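Local coordinates for HD-GYP domain-containing protein (Bdellovibrio bacteriovorus, PDB 3TM8), which binds two iron ions in an HD-GYP domain and probably belongs with the phosphodiesterases that act on cyclic di-GMP, although its own activity is not established, at residues H257-T260 / G265-G268; I179-K184 / A278-S283; Q216-M221 / M287-T292. All blocks are in the same frame, centred on the assembly; numbering follows the deposited sequence. Where two conformers were deposited one is given.

Contact 1: H257-T260 / G265-G268; sequences HEET and GPKG. With FE (Fe (III) ion), chain E.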
ATOM      1  N   HIS A 257       0.634  -9.691 -11.414  1.00  7.25           N
ATOM      2  CA  HIS A 257       1.612  -9.601 -10.334  1.00  7.39           C
ATOM      3  C   HIS A 257       1.818 -10.907  -9.564  1.00  7.52           C
ATOM      4  O   HIS A 257       2.728 -10.986  -8.745  1.00  7.77           O
ATOM      5  CB  HIS A 257       1.227  -8.498  -9.352  1.00  7.08           C
ATOM      6  CG  HIS A 257       0.059  -8.864  -8.488  1.00  6.74           C
ATOM      7  ND1 HIS A 257      -1.244  -8.560  -8.821  1.00  6.93           N
ATOM      8  CD2 HIS A 257      -0.005  -9.556  -7.324  1.00  5.76           C
ATOM      9  CE1 HIS A 257      -2.059  -9.030  -7.888  1.00  6.26           C
ATOM     10  NE2 HIS A 257      -1.331  -9.642  -6.971  1.00  5.64           N
ATOM     11  N   GLU A 258       0.963 -11.906  -9.788  1.00  7.85           N
ATOM     12  CA  GLU A 258       1.165 -13.221  -9.170  1.00  8.27           C
ATOM     13  C   GLU A 258       1.846 -14.193 -10.128  1.00  9.70           C
ATOM     14  O   GLU A 258       2.047 -15.364  -9.802  1.00 10.81           O
ATOM     15  CB  GLU A 258      -0.151 -13.822  -8.679  1.00  8.34           C
ATOM     16  CG  GLU A 258      -0.832 -13.015  -7.586  1.00  8.48           C
ATOM     17  CD  GLU A 258      -0.030 -12.911  -6.295  1.00  8.27           C
ATOM     18  OE1 GLU A 258       1.045 -13.534  -6.168  1.00  9.75           O
ATOM     19  OE2 GLU A 258      -0.495 -12.197  -5.390  1.00  7.65           O
ATOM     20  N   GLU A 259       2.204 -13.719 -11.316  1.00 10.91           N
ATOM     21  CA  GLU A 259       2.875 -14.572 -12.281  1.00 12.15           C
ATOM     22  C   GLU A 259       4.332 -14.743 -11.889  1.00 12.48           C
ATOM     23  O   GLU A 259       4.930 -13.857 -11.278  1.00 12.90           O
ATOM     24  CB  GLU A 259       2.732 -14.010 -13.695  1.00 13.75           C
ATOM     25  CG  GLU A 259       1.287 -13.931 -14.167  1.00 14.00           C
ATOM     26  CD  GLU A 259       0.496 -15.200 -13.859  1.00 15.33           C
ATOM     27  OE1 GLU A 259       0.861 -16.281 -14.376  1.00 15.85           O
ATOM     28  OE2 GLU A 259      -0.499 -15.119 -13.106  1.00 15.39           O
ATOM     29  N   THR A 260       4.891 -15.899 -12.233  1.00 12.73           N
ATOM     30  CA  THR A 260       6.266 -16.226 -11.889  1.00 14.09           C
ATOM     31  C   THR A 260       7.021 -16.498 -13.176  1.00 13.99           C
ATOM     32  O   THR A 260       6.416 -16.818 -14.198  1.00 15.07           O
ATOM     33  CB  THR A 260       6.330 -17.458 -10.965  1.00 16.30           C
ATOM     34  OG1 THR A 260       5.729 -18.579 -11.624  1.00 16.27           O
ATOM     35  CG2 THR A 260       5.583 -17.188  -9.670  1.00 17.35           C
ATOM     36  N   GLY A 265       2.304 -19.264 -11.990  1.00 16.66           N
ATOM     37  CA  GLY A 265       1.282 -18.394 -11.430  1.00 16.30           C
ATOM     38  C   GLY A 265      -0.099 -18.673 -11.990  1.00 16.67           C
ATOM     39  O   GLY A 265      -0.256 -19.501 -12.889  1.00 17.36           O
ATOM     40  N   PRO A 266      -1.121 -17.982 -11.457  1.00 16.54           N
ATOM     41  CA  PRO A 266      -2.523 -18.229 -11.822  1.00 17.79           C
ATOM     42  C   PRO A 266      -2.823 -18.130 -13.322  1.00 18.94           C
ATOM     43  O   PRO A 266      -3.691 -18.863 -13.807  1.00 20.49           O
ATOM     44  CB  PRO A 266      -3.274 -17.134 -11.059  1.00 18.59           C
ATOM     45  CG  PRO A 266      -2.412 -16.847  -9.880  1.00 17.79           C
ATOM     46  CD  PRO A 266      -1.000 -16.988 -10.375  1.00 17.13           C
ATOM     47  N   LYS A 267      -2.133 -17.246 -14.039  1.00 19.26           N
ATOM     48  CA  LYS A 267      -2.360 -17.082 -15.479  1.00 20.87           C
ATOM     49  C   LYS A 267      -1.418 -17.934 -16.333  1.00 21.67           C
ATOM     50  O   LYS A 267      -1.574 -18.007 -17.551  1.00 23.52           O
ATOM     51  CB  LYS A 267      -2.230 -15.611 -15.892  1.00 22.23           C
ATOM     52  CG  LYS A 267      -3.377 -14.708 -15.443  1.00 23.61           C
ATOM     53  CD  LYS A 267      -3.142 -13.271 -15.902  1.00 24.86           C
ATOM     54  CE  LYS A 267      -4.349 -12.379 -15.631  1.00 27.12           C
ATOM     55  NZ  LYS A 267      -5.484 -12.656 -16.559  1.00 28.72           N
ATOM     56  N   GLY A 268      -0.436 -18.562 -15.693  1.00 21.37           N
ATOM     57  CA  GLY A 268       0.525 -19.400 -16.393  1.00 21.90           C
ATOM     58  C   GLY A 268       1.491 -18.649 -17.294  1.00 20.73           C
ATOM     59  O   GLY A 268       2.053 -19.225 -18.222  1.00 21.31           O
TER
HETATM   60 FE    FE E 903      -1.742 -10.430  -4.948  1.00  5.65          FE
HETATM   61  O   HOH W   1       3.286 -17.519 -14.001  1.00 15.51           O
HETATM   62  O   HOH W   2      -0.091  -9.634  -4.356  1.00  5.37           O

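Contact 2: I179-K184 / A278-S283; sequences IALAQK and AVLVSS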
ATOM      1  N   ILE A 179       9.829   0.864  -5.926  1.00  7.71           N
ATOM      2  CA  ILE A 179      10.596   2.061  -6.284  1.00  8.66           C
ATOM      3  C   ILE A 179      12.084   1.814  -6.055  1.00  8.13           C
ATOM      4  O   ILE A 179      12.927   2.105  -6.917  1.00  8.84           O
ATOM      5  CB  ILE A 179      10.156   3.296  -5.456  1.00  8.71           C
ATOM      6  CG1 ILE A 179       8.756   3.751  -5.875  1.00  8.48           C
ATOM      7  CG2 ILE A 179      11.174   4.439  -5.613  1.00  9.29           C
ATOM      8  CD1 ILE A 179       8.060   4.635  -4.845  1.00  9.29           C
ATOM      9  N   ALA A 180      12.414   1.256  -4.895  1.00  8.05           N
ATOM     10  CA  ALA A 180      13.808   0.979  -4.572  1.00  8.69           C
ATOM     11  C   ALA A 180      14.406  -0.052  -5.528  1.00  9.57           C
ATOM     12  O   ALA A 180      15.550   0.091  -5.957  1.00  9.87           O
ATOM     13  CB  ALA A 180      13.949   0.519  -3.125  1.00  9.29           C
ATOM     14  N   LEU A 181      13.637  -1.083  -5.870  1.00  8.82           N
ATOM     15  CA  LEU A 181      14.107  -2.111  -6.797  1.00  8.75           C
ATOM     16  C   LEU A 181      14.352  -1.514  -8.186  1.00  8.73           C
ATOM     17  O   LEU A 181      15.362  -1.801  -8.839  1.00  9.95           O
ATOM     18  CB  LEU A 181      13.113  -3.274  -6.856  1.00  8.94           C
ATOM     19  CG  LEU A 181      13.424  -4.402  -7.840  1.00  9.51           C
ATOM     20  CD1 LEU A 181      14.807  -4.984  -7.586  1.00 10.63           C
ATOM     21  CD2 LEU A 181      12.367  -5.472  -7.697  1.00 10.37           C
ATOM     22  N   ALA A 182      13.429  -0.672  -8.634  1.00  8.42           N
ATOM     23  CA  ALA A 182      13.570  -0.009  -9.924  1.00 10.02           C
ATOM     24  C   ALA A 182      14.864   0.797  -9.984  1.00 11.27           C
ATOM     25  O   ALA A 182      15.588   0.754 -10.986  1.00 12.56           O
ATOM     26  CB  ALA A 182      12.363   0.888 -10.186  1.00 11.85           C
ATOM     27  N   GLN A 183      15.160   1.524  -8.910  1.00 12.00           N
ATOM     28  CA  GLN A 183      16.409   2.268  -8.825  1.00 13.62           C
ATOM     29  C   GLN A 183      17.618   1.346  -8.973  1.00 13.06           C
ATOM     30  O   GLN A 183      18.554   1.667  -9.696  1.00 14.55           O
ATOM     31  CB  GLN A 183      16.505   3.041  -7.507  1.00 16.92           C
ATOM     32  CG  GLN A 183      17.782   3.864  -7.383  1.00 22.08           C
ATOM     33  CD  GLN A 183      17.858   4.664  -6.091  1.00 26.40           C
ATOM     34  OE1 GLN A 183      17.294   4.274  -5.067  1.00 28.47           O
ATOM     35  NE2 GLN A 183      18.555   5.795  -6.139  1.00 28.40           N
ATOM     36  N   LYS A 184      17.604   0.205  -8.284  1.00 12.82           N
ATOM     37  CA  LYS A 184      18.723  -0.738  -8.345  1.00 12.93           C
ATOM     38  C   LYS A 184      18.919  -1.324  -9.743  1.00 13.86           C
ATOM     39  O   LYS A 184      20.043  -1.631 -10.151  1.00 15.75           O
ATOM     40  CB  LYS A 184      18.518  -1.878  -7.352  1.00 14.45           C
ATOM     41  CG  LYS A 184      18.520  -1.464  -5.903  1.00 18.87           C
ATOM     42  CD  LYS A 184      19.910  -1.180  -5.406  1.00 22.41           C
ATOM     43  CE  LYS A 184      19.933  -1.212  -3.890  1.00 25.36           C
ATOM     44  NZ  LYS A 184      21.326  -1.240  -3.385  1.00 26.91           N
ATOM     45  N   ALA A 278       5.500  -5.583 -14.196  1.00  9.10           N
ATOM     46  CA  ALA A 278       4.771  -6.546 -13.371  1.00  8.06           C
ATOM     47  C   ALA A 278       5.702  -7.605 -12.776  1.00  8.49           C
ATOM     48  O   ALA A 278       5.445  -8.113 -11.691  1.00  9.39           O
ATOM     49  CB  ALA A 278       3.629  -7.203 -14.148  1.00  8.85           C
ATOM     50  N   VAL A 279       6.776  -7.946 -13.486  1.00  8.79           N
ATOM     51  CA  VAL A 279       7.764  -8.879 -12.954  1.00 10.26           C
ATOM     52  C   VAL A 279       8.405  -8.280 -11.699  1.00  8.84           C
ATOM     53  O   VAL A 279       8.618  -8.976 -10.703  1.00  8.67           O
ATOM     54  CB  VAL A 279       8.849  -9.227 -14.000  1.00 11.47           C
ATOM     55  CG1 VAL A 279       9.844 -10.231 -13.420  1.00 11.36           C
ATOM     56  CG2 VAL A 279       8.202  -9.770 -15.259  1.00 13.14           C
ATOM     57  N   LEU A 280       8.691  -6.980 -11.752  1.00 10.00           N
ATOM     58  CA  LEU A 280       9.262  -6.275 -10.621  0.50  9.64           C
ATOM     59  C   LEU A 280       8.293  -6.290  -9.427  1.00  7.71           C
ATOM     60  O   LEU A 280       8.679  -6.630  -8.306  1.00  8.49           O
ATOM     61  CB  LEU A 280       9.610  -4.846 -11.055  0.50 10.64           C
ATOM     62  CG  LEU A 280      10.558  -4.022 -10.191  0.50 11.59           C
ATOM     63  CD1 LEU A 280      11.144  -2.855 -10.971  0.50 10.45           C
ATOM     64  CD2 LEU A 280       9.824  -3.520  -8.971  0.50 11.64           C
ATOM     65  N   VAL A 281       7.037  -5.931  -9.673  1.00  7.03           N
ATOM     66  CA  VAL A 281       6.044  -5.933  -8.604  1.00  7.38           C
ATOM     67  C   VAL A 281       5.836  -7.341  -8.046  1.00  6.63           C
ATOM     68  O   VAL A 281       5.650  -7.515  -6.840  1.00  7.45           O
ATOM     69  CB  VAL A 281       4.703  -5.329  -9.062  1.00  8.03           C
ATOM     70  CG1 VAL A 281       3.663  -5.438  -7.953  1.00  7.47           C
ATOM     71  CG2 VAL A 281       4.889  -3.872  -9.452  1.00  8.94           C
ATOM     72  N   SER A 282       5.861  -8.345  -8.918  1.00  6.68           N
ATOM     73  CA  SER A 282       5.732  -9.726  -8.465  1.00  6.95           C
ATOM     74  C   SER A 282       6.817 -10.086  -7.445  1.00  6.90           C
ATOM     75  O   SER A 282       6.530 -10.700  -6.415  1.00  6.60           O
ATOM     76  CB  SER A 282       5.747 -10.699  -9.639  1.00  7.51           C
ATOM     77  OG  SER A 282       5.684 -12.031  -9.160  1.00  9.26           O
ATOM     78  N   SER A 283       8.059  -9.708  -7.733  1.00  6.88           N
ATOM     79  CA  SER A 283       9.163  -9.959  -6.813  1.00  7.21           C
ATOM     80  C   SER A 283       8.998  -9.210  -5.489  1.00  6.99           C
ATOM     81  O   SER A 283       9.164  -9.789  -4.413  1.00  7.78           O
ATOM     82  CB  SER A 283      10.504  -9.587  -7.459  1.00  8.67           C
ATOM     83  OG  SER A 283      10.716 -10.312  -8.661  1.00  9.62           O
TER

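Contact 3: Q216-M221 / M287-T292; sequences QPLDSM and MDRLIT. With PO4 (phosphate ion), chain C.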
ATOM      1  N   GLN A 216      -2.060 -15.676   6.352  1.00 10.09           N
ATOM      2  CA  GLN A 216      -1.717 -17.080   6.539  1.00 11.35           C
ATOM      3  C   GLN A 216      -0.821 -17.497   5.371  1.00 11.61           C
ATOM      4  O   GLN A 216      -0.878 -16.889   4.301  1.00 11.31           O
ATOM      5  CB  GLN A 216      -2.977 -17.940   6.595  1.00 13.46           C
ATOM      6  CG  GLN A 216      -3.795 -17.922   5.321  1.00 14.91           C
ATOM      7  CD  GLN A 216      -5.069 -18.748   5.426  1.00 15.14           C
ATOM      8  OE1 GLN A 216      -5.044 -19.899   5.864  1.00 16.74           O
ATOM      9  NE2 GLN A 216      -6.186 -18.169   5.010  1.00 15.09           N
ATOM     10  N   PRO A 217       0.024 -18.518   5.575  1.00 11.39           N
ATOM     11  CA  PRO A 217       0.888 -18.958   4.472  1.00 10.52           C
ATOM     12  C   PRO A 217       0.093 -19.605   3.340  1.00 10.32           C
ATOM     13  O   PRO A 217      -0.801 -20.414   3.612  1.00 10.75           O
ATOM     14  CB  PRO A 217       1.817 -19.984   5.135  1.00 12.36           C
ATOM     15  CG  PRO A 217       1.757 -19.663   6.604  1.00 13.06           C
ATOM     16  CD  PRO A 217       0.346 -19.201   6.839  1.00 12.61           C
ATOM     17  N   LEU A 218       0.409 -19.254   2.092  1.00 11.66           N
ATOM     18  CA  LEU A 218      -0.277 -19.838   0.937  1.00 13.82           C
ATOM     19  C   LEU A 218      -0.218 -21.361   0.947  1.00 13.28           C
ATOM     20  O   LEU A 218      -1.198 -22.028   0.621  1.00 13.48           O
ATOM     21  CB  LEU A 218       0.303 -19.323  -0.385  1.00 14.93           C
ATOM     22  CG  LEU A 218       0.139 -17.828  -0.650  1.00 14.78           C
ATOM     23  CD1 LEU A 218       0.707 -17.469  -2.016  1.00 15.27           C
ATOM     24  CD2 LEU A 218      -1.319 -17.400  -0.542  1.00 15.66           C
ATOM     25  N   ASP A 219       0.930 -21.911   1.325  1.00 14.83           N
ATOM     26  CA  ASP A 219       1.132 -23.353   1.232  1.00 17.43           C
ATOM     27  C   ASP A 219       0.477 -24.162   2.350  1.00 18.18           C
ATOM     28  O   ASP A 219       0.538 -25.390   2.347  1.00 21.23           O
ATOM     29  CB  ASP A 219       2.621 -23.688   1.097  1.00 20.44           C
ATOM     30  CG  ASP A 219       3.175 -23.293  -0.260  1.00 26.05           C
ATOM     31  OD1 ASP A 219       2.402 -23.326  -1.241  1.00 27.72           O
ATOM     32  OD2 ASP A 219       4.372 -22.946  -0.348  1.00 28.86           O
ATOM     33  N   SER A 220      -0.154 -23.483   3.298  1.00 15.28           N
ATOM     34  CA  SER A 220      -0.943 -24.179   4.311  1.00 17.41           C
ATOM     35  C   SER A 220      -2.414 -23.746   4.307  1.00 16.50           C
ATOM     36  O   SER A 220      -3.194 -24.173   5.152  1.00 18.07           O
ATOM     37  CB  SER A 220      -0.312 -24.050   5.703  1.00 19.54           C
ATOM     38  OG  SER A 220       0.079 -22.721   5.978  1.00 20.87           O
ATOM     39  N   MET A 221      -2.797 -22.913   3.343  1.00 14.64           N
ATOM     40  CA  MET A 221      -4.204 -22.586   3.156  1.00 14.55           C
ATOM     41  C   MET A 221      -5.009 -23.828   2.821  1.00 15.84           C
ATOM     42  O   MET A 221      -4.512 -24.740   2.163  1.00 16.35           O
ATOM     43  CB  MET A 221      -4.381 -21.597   2.009  1.00 13.13           C
ATOM     44  CG  MET A 221      -4.155 -20.160   2.390  1.00 12.59           C
ATOM     45  SD  MET A 221      -4.422 -19.069   0.980  1.00 12.30           S
ATOM     46  CE  MET A 221      -4.051 -17.488   1.735  1.00 13.38           C
ATOM     47  N   MET A 287       8.153 -10.858  -1.559  1.00  7.89           N
ATOM     48  CA  MET A 287       8.907 -10.557  -0.347  1.00  8.46           C
ATOM     49  C   MET A 287       8.004 -10.033   0.784  1.00  8.28           C
ATOM     50  O   MET A 287       8.097 -10.508   1.912  1.00  9.16           O
ATOM     51  CB  MET A 287      10.091  -9.626  -0.647  1.00 10.86           C
ATOM     52  CG  MET A 287      11.163 -10.284  -1.529  1.00 11.93           C
ATOM     53  SD  MET A 287      12.191 -11.516  -0.694  1.00 15.08           S
ATOM     54  CE  MET A 287      13.383 -10.440   0.098  1.00 15.46           C
ATOM     55  N   ASP A 288       7.118  -9.078   0.500  1.00  8.11           N
ATOM     56  CA  ASP A 288       6.262  -8.574   1.570  1.00  7.18           C
ATOM     57  C   ASP A 288       5.231  -9.602   2.011  1.00  6.86           C
ATOM     58  O   ASP A 288       4.854  -9.623   3.182  1.00  7.77           O
ATOM     59  CB  ASP A 288       5.562  -7.257   1.237  1.00  7.88           C
ATOM     60  CG  ASP A 288       4.902  -6.643   2.465  1.00  8.23           C
ATOM     61  OD1 ASP A 288       5.588  -6.539   3.501  1.00  8.10           O
ATOM     62  OD2 ASP A 288       3.705  -6.288   2.418  1.00  8.24           O
ATOM     63  N   ARG A 289       4.761 -10.455   1.100  1.00  7.16           N
ATOM     64  CA  ARG A 289       3.851 -11.511   1.541  1.00  7.39           C
ATOM     65  C   ARG A 289       4.548 -12.367   2.599  1.00  7.21           C
ATOM     66  O   ARG A 289       3.965 -12.664   3.635  1.00  7.40           O
ATOM     67  CB  ARG A 289       3.308 -12.376   0.400  1.00  8.00           C
ATOM     68  CG  ARG A 289       2.919 -13.791   0.851  1.00  8.28           C
ATOM     69  CD  ARG A 289       1.901 -14.461  -0.063  1.00  8.25           C
ATOM     70  NE  ARG A 289       0.540 -14.019   0.222  1.00  8.01           N
ATOM     71  CZ  ARG A 289      -0.189 -14.422   1.261  1.00  7.53           C
ATOM     72  NH1 ARG A 289       0.306 -15.289   2.138  1.00  8.93           N
ATOM     73  NH2 ARG A 289      -1.415 -13.940   1.426  1.00  7.75           N
ATOM     74  N   LEU A 290       5.794 -12.754   2.347  1.00  7.80           N
ATOM     75  CA  LEU A 290       6.516 -13.568   3.322  1.00  9.17           C
ATOM     76  C   LEU A 290       6.635 -12.844   4.652  1.00 10.03           C
ATOM     77  O   LEU A 290       6.368 -13.413   5.711  1.00 10.07           O
ATOM     78  CB  LEU A 290       7.913 -13.963   2.818  1.00  9.69           C
ATOM     79  CG  LEU A 290       7.919 -14.945   1.647  1.00 12.52           C
ATOM     80  CD1 LEU A 290       9.353 -15.357   1.307  1.00 13.99           C
ATOM     81  CD2 LEU A 290       7.060 -16.167   1.949  1.00 13.92           C
ATOM     82  N   ILE A 291       7.032 -11.580   4.592  1.00  9.65           N
ATOM     83  CA  ILE A 291       7.332 -10.834   5.801  1.00 10.43           C
ATOM     84  C   ILE A 291       6.073 -10.438   6.577  1.00 10.23           C
ATOM     85  O   ILE A 291       5.997 -10.630   7.794  1.00 14.22           O
ATOM     86  CB  ILE A 291       8.177  -9.606   5.463  1.00 12.97           C
ATOM     87  CG1 ILE A 291       9.554 -10.058   4.970  1.00 14.78           C
ATOM     88  CG2 ILE A 291       8.291  -8.684   6.668  1.00 14.77           C
ATOM     89  CD1 ILE A 291      10.330  -8.991   4.230  1.00 16.28           C
ATOM     90  N   THR A 292       5.075  -9.924   5.864  1.00  8.58           N
ATOM     91  CA  THR A 292       3.867  -9.394   6.494  1.00  9.49           C
ATOM     92  C   THR A 292       2.752 -10.424   6.694  1.00  8.83           C
ATOM     93  O   THR A 292       2.109 -10.437   7.743  1.00  9.79           O
ATOM     94  CB  THR A 292       3.351  -8.178   5.714  1.00 10.05           C
ATOM     95  OG1 THR A 292       4.312  -7.120   5.837  1.00 10.94           O
ATOM     96  CG2 THR A 292       2.003  -7.697   6.257  1.00 10.19           C
TER
HETATM   97  P   PO4 C 901      -0.921 -11.564  -2.051  1.00  7.47           P
HETATM   98  O1  PO4 C 901      -1.428 -12.442  -0.936  1.00 11.70           O
HETATM   99  O2  PO4 C 901      -0.283 -10.296  -1.536  1.00  7.43           O
HETATM  100  O3  PO4 C 901       0.219 -12.273  -2.819  1.00 10.37           O
HETATM  101  O4  PO4 C 901      -2.025 -11.322  -3.058  1.00  5.47           O

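Contact 1: H257-T260 / G265-G268
Glu-259 OE1 is gripped by water 1, at 2.7 Å, and by the backbone N-H of Leu-269. The same water accepts N-H groups from both sides of the contact, Thr-260 N at 2.9 Å and Gly-265 N at 2.8 Å, and so bridges the two segments. The other carboxylate oxygen takes the direct bond: Lys-267 N donates to Glu-259 OE2 over 2.8 Å, with an N-H...O angle of 158°. The donor arrives on the syn side but 27° out of the carboxylate plane. A bend at chi2 (-45°) brings the carboxylate to the type I beta turn 265-268, which is closed by Gly-268 N and Gly-265 O. Beside this polar patch, Pro-266 CD rests 3.7 Å from Glu-258 CB, and Gly-265 CA brings a C-H against Glu-258 O. The carboxylate of Glu-258 turns from the loop to one iron of the di-iron centre of the HD-GYP domain, which Glu-258 OE2 and His-257 NE2 each bind at 2.2 Å. Asp-204, His-232 and water 2 are further ligands, and the carbonyl of Ile-253 holds His-257 ND1, helping to orient the ring. Both segments belong to the loop between helices 248-256 and 276-293; Ser-282 of the latter helix bonds Glu-259 O, while Glu-258 and Lys-267 lean on helix 223-240.

Contact 2: I179-K184 / A278-S283
Leu-181 and Leu-280 reach toward each other tip to tip, joining helices 167-185 and 276-293 in the buried interior of the all-helical HD domain. CD2 of Leu-181 is the branch that comes closest, meeting both CG and CD2 of Leu-280. The separation of Leu-181 CD2 from Leu-280 CG, 3.4 Å, is shorter than ordinary carbon contact, but Leu-280 was modelled in two conformers and the apparent tightness is doubtful. With CG anti to the backbone N (chi1 177°), Leu-181 points its fork at Leu-280, and the small methyl of Ala-182 beside it lets the opposing leucine approach the helix backbone. Helix 190-202 contributes the next layer, where Leu-196 touches both Ala-182 and Leu-280, and His-320 of helix 315-325 packs on Leu-181. Nearby, Ser-283 OG is hydrogen-bonded to His-317 ND1 of that last helix. The two helices joined here carry iron ligands further along their length, His-170 on 167-185 and Asn-285 on 276-293. The other branch of Leu-280 serves the residue after Leu-181: Leu-280 CD1 lies 4.0 Å from Ala-182 CB and 3.9 Å from Ala-182 CA.

Contact 3: Q216-M221 / M287-T292
Arg-289 carries the contact, its guanidinium set against Leu-218 on one face and the carbonyl of Gln-216 at its edge. From the helix the chain starts out extended, CG roughly anti to the backbone N (chi1 154°), and then bends at chi3 (-81°), which turns the flat group toward loop 216-221. Leu-218 answers with CG beside its own backbone N (chi1 -64°), a setting that brings its fork to the guanidinium. Leu-218 CD2 sits 3.6 Å above the guanidinium plane over its centre, while Leu-218 CD1 packs 3.8 Å from Arg-289 CD, so the leucine fork spans the bend. At the edge, Arg-289 NH1 donates to Gln-216 O over 2.9 Å, nearly in the guanidinium plane. This loop and helix 276-293 border the di-iron pocket of the HD-GYP domain, where a phosphate, probably from the crystallisation liquor, occupies part of the site. Its O1 is gripped by both Arg-289 NE and Arg-289 NH2, each at 2.8 Å. Glu-294 forms a salt bridge with NH1 and also accepts the N-H of Leu-218, and Leu-214 O takes NH2; together these partners fix the rotation of the guanidinium. Trp-229 packs on both Leu-218 and Arg-289 and bonds the phosphate, while Asp-288 OD2 bonds ND1 of the iron ligand His-170 from the second shell.

Contact 2 lies wholly in the apolar core, whereas contacts 1 and 3 are only partly buried; contact 1 forms part of the metal site and contact 3 borders it. Helix 276-293 ties the three together: contact 2 uses its earlier turns and contact 3 its later ones, and Ser-282 links the helix segment of contact 2 to the loop of contact 1. Their chemistry follows position. Leucine and alanine carbons join helix to helix in contact 2; a carboxylate and a water hold two parts of one loop in contact 1; a guanidinium connects loop to helix in contact 3. Contact 1 supplies iron ligands directly, while contact 3 binds a phosphate beside the irons, and its helix touches the ligand His-170 from the second shell.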